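Local coordinates for tyrosine--tRNA ligase, mitochondrial (Emericella nidulans, PDB 5IHX) that attaches L-tyrosine to mitochondrial tRNA(Tyr) at the expense of ATP, as a homodimeric class I aminoacyl-tRNA synthetase, at the interface of chains A and B. Numbering follows the deposited sequence. Chains: chain A/B, Tyrosine--tRNA ligase, mitochondrial.

The interface of chains A and B. Residues chain A 173-178, 181; chain B 173-178, 181.
Two copies of the stretch from residue 173 to 181 face each other across a two-fold axis, and the leucine at the start of helix 178-186 does most of the work. A:Leu178 carries CG anti to the backbone N (chi1 165°), which sends its forked end over to chain B. There the two methyls part: A:Leu178 CD2 reaches the six-membered ring of B:Trp173 at CZ3, 3.7 Å away, with CH2 a little farther off, while A:Leu178 CD1 meets its twin, B:Leu178 CD1, at 3.9 Å. The leucine and the indole run alongside each other, pointing the same way, so the methyl touches the far end of the benzo ring. The two leucines, by contrast, cross at about a right angle, with A:Leu178 CB packed on B:Leu178 CA at 3.8 Å. B:Leu178 repeats all this against A:Trp173. A:Val181, one helical turn on, brings CG2 across B:Leu178 CD2 at a looser 4.2 Å, nearly perpendicular to it.

Beneath this apolar core the backbones pair as a short antiparallel bridge centred on A:Pro177 and B:Pro177. A:Leu178 N donates to the carbonyl B:Thr176 O at 2.9 Å, nearly straight (163° at H) and in the carbonyl plane; the reciprocal bond from B:Leu178 N to A:Thr176 O is 3.1 Å. Each helix thus has its first amide capped by the other subunit, which fixes where the leucine starts. The proline rings flank the bridge, each laying its CB and CG near the partner's Asn174 carbonyl. Farther along, a water lies between A:Lys175 O and B:Lys175 O, while both lysine side chains are incomplete in the model.

Homodimers are characteristic of tyrosyl-tRNA synthetases, and this patch, within the catalytic-domain portion of the truncated protein, forms part of the joint that registers the two subunits symmetrically.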
loop_
_atom_site.group_PDB
_atom_site.type_symbol
_atom_site.label_atom_id
_atom_site.label_comp_id
_atom_site.label_asym_id
_atom_site.label_seq_id
_atom_site.Cartn_x
_atom_site.Cartn_y
_atom_site.Cartn_z
ATOM N N TRP A 173 6.991 -5.553 -8.054
ATOM C CA TRP A 173 6.818 -4.933 -6.737
ATOM C C TRP A 173 7.912 -3.934 -6.366
ATOM O O TRP A 173 7.720 -3.110 -5.474
ATOM C CB TRP A 173 6.732 -6.002 -5.645
ATOM C CG TRP A 173 5.414 -6.699 -5.608
ATOM C CD1 TRP A 173 5.193 -8.042 -5.669
ATOM C CD2 TRP A 173 4.124 -6.083 -5.515
ATOM N NE1 TRP A 173 3.846 -8.302 -5.613
ATOM C CE2 TRP A 173 3.168 -7.115 -5.521
ATOM C CE3 TRP A 173 3.687 -4.758 -5.427
ATOM C CZ2 TRP A 173 1.801 -6.865 -5.442
ATOM C CZ3 TRP A 173 2.332 -4.510 -5.351
ATOM C CH2 TRP A 173 1.403 -5.559 -5.357
ATOM N N ASN A 174 9.052 -3.999 -7.041
ATOM C CA ASN A 174 10.126 -3.054 -6.770
ATOM C C ASN A 174 9.780 -1.630 -7.208
ATOM O O ASN A 174 10.304 -0.668 -6.649
ATOM C CB ASN A 174 11.420 -3.507 -7.453
ATOM C CG ASN A 174 12.129 -4.618 -6.690
ATOM O OD1 ASN A 174 11.738 -4.973 -5.576
ATOM N ND2 ASN A 174 13.188 -5.157 -7.282
ATOM N N LYS A 175 8.898 -1.503 -8.197
ATOM C CA LYS A 175 8.560 -0.195 -8.759
ATOM C C LYS A 175 7.061 0.131 -8.739
ATOM O O LYS A 175 6.690 1.299 -8.853
ATOM C CB LYS A 175 9.087 -0.100 -10.194
ATOM C CG LYS A 175 8.681 -1.254 -11.099
ATOM C CD LYS A 175 9.349 -1.149 -12.460
ATOM N N THR A 176 6.211 -0.885 -8.599
ATOM C CA THR A 176 4.759 -0.694 -8.680
ATOM C C THR A 176 4.256 0.369 -7.695
ATOM O O THR A 176 4.280 0.147 -6.484
ATOM C CB THR A 176 4.001 -2.014 -8.410
ATOM O OG1 THR A 176 4.292 -2.965 -9.441
ATOM C CG2 THR A 176 2.490 -1.779 -8.362
ATOM N N PRO A 177 3.790 1.524 -8.211
ATOM C CA PRO A 177 3.308 2.580 -7.310
ATOM C C PRO A 177 2.073 2.183 -6.502
ATOM O O PRO A 177 1.178 1.506 -7.014
ATOM C CB PRO A 177 2.971 3.735 -8.265
ATOM C CG PRO A 177 3.730 3.453 -9.508
ATOM C CD PRO A 177 3.767 1.963 -9.617
ATOM N N LEU A 178 2.044 2.590 -5.237
ATOM C CA LEU A 178 0.868 2.401 -4.396
ATOM C C LEU A 178 -0.379 2.953 -5.079
ATOM O O LEU A 178 -1.445 2.340 -5.038
ATOM C CB LEU A 178 1.069 3.078 -3.035
ATOM C CG LEU A 178 -0.166 3.291 -2.149
ATOM C CD1 LEU A 178 -0.930 2.001 -1.920
ATOM C CD2 LEU A 178 0.249 3.882 -0.814
ATOM N N VAL A 181 -2.065 0.563 -7.560
ATOM C CA VAL A 181 -2.817 -0.537 -6.959
ATOM C C VAL A 181 -4.137 -0.031 -6.381
ATOM O O VAL A 181 -5.167 -0.699 -6.483
ATOM C CB VAL A 181 -1.998 -1.253 -5.863
ATOM C CG1 VAL A 181 -2.847 -2.299 -5.146
ATOM C CG2 VAL A 181 -0.756 -1.899 -6.462
ATOM N N TRP B 173 3.914 10.581 -5.180
ATOM C CA TRP B 173 2.912 9.523 -5.329
ATOM C C TRP B 173 2.872 8.929 -6.739
ATOM O O TRP B 173 2.312 7.853 -6.946
ATOM C CB TRP B 173 1.522 10.034 -4.945
ATOM C CG TRP B 173 1.337 10.154 -3.463
ATOM C CD1 TRP B 173 0.949 11.263 -2.769
ATOM C CD2 TRP B 173 1.546 9.125 -2.488
ATOM N NE1 TRP B 173 0.897 10.986 -1.425
ATOM C CE2 TRP B 173 1.262 9.680 -1.227
ATOM C CE3 TRP B 173 1.945 7.787 -2.563
ATOM C CZ2 TRP B 173 1.366 8.945 -0.048
ATOM C CZ3 TRP B 173 2.049 7.060 -1.393
ATOM C CH2 TRP B 173 1.758 7.639 -0.153
ATOM N N ASN B 174 3.454 9.626 -7.708
ATOM C CA ASN B 174 3.527 9.105 -9.069
ATOM C C ASN B 174 4.445 7.884 -9.169
ATOM O O ASN B 174 4.277 7.057 -10.061
ATOM C CB ASN B 174 4.005 10.192 -10.035
ATOM C CG ASN B 174 2.895 11.160 -10.428
ATOM O OD1 ASN B 174 1.723 10.951 -10.102
ATOM N ND2 ASN B 174 3.261 12.225 -11.134
ATOM N N LYS B 175 5.412 7.782 -8.257
ATOM C CA LYS B 175 6.401 6.703 -8.295
ATOM C C LYS B 175 6.492 5.888 -7.003
ATOM O O LYS B 175 7.015 4.774 -7.022
ATOM C CB LYS B 175 7.788 7.274 -8.609
ATOM C CG LYS B 175 7.879 8.022 -9.928
ATOM C CD LYS B 175 7.554 7.119 -11.107
ATOM N N THR B 176 5.999 6.436 -5.894
ATOM C CA THR B 176 6.170 5.803 -4.582
ATOM C C THR B 176 5.672 4.356 -4.563
ATOM O O THR B 176 4.465 4.114 -4.634
ATOM C CB THR B 176 5.434 6.593 -3.479
ATOM O OG1 THR B 176 6.027 7.890 -3.329
ATOM C CG2 THR B 176 5.501 5.856 -2.141
ATOM N N PRO B 177 6.604 3.387 -4.455
ATOM C CA PRO B 177 6.200 1.975 -4.448
ATOM C C PRO B 177 5.355 1.597 -3.237
ATOM O O PRO B 177 5.625 2.059 -2.129
ATOM C CB PRO B 177 7.538 1.221 -4.412
ATOM C CG PRO B 177 8.551 2.191 -4.889
ATOM C CD PRO B 177 8.070 3.526 -4.417
ATOM N N LEU B 178 4.335 0.775 -3.459
ATOM C CA LEU B 178 3.551 0.215 -2.368
ATOM C C LEU B 178 4.467 -0.456 -1.348
ATOM O O LEU B 178 4.279 -0.310 -0.141
ATOM C CB LEU B 178 2.525 -0.786 -2.907
ATOM C CG LEU B 178 1.855 -1.738 -1.910
ATOM C CD1 LEU B 178 1.219 -1.002 -0.743
ATOM C CD2 LEU B 178 0.804 -2.564 -2.629
ATOM N N VAL B 181 6.066 1.861 1.252
ATOM C CA VAL B 181 5.148 2.336 2.282
ATOM C C VAL B 181 4.863 1.243 3.313
ATOM O O VAL B 181 4.789 1.517 4.510
ATOM C CB VAL B 181 3.815 2.824 1.672
ATOM C CG1 VAL B 181 2.823 3.211 2.769
ATOM C CG2 VAL B 181 4.053 4.003 0.746
HETATM O O HOH W 1 7.923 3.352 -9.018
#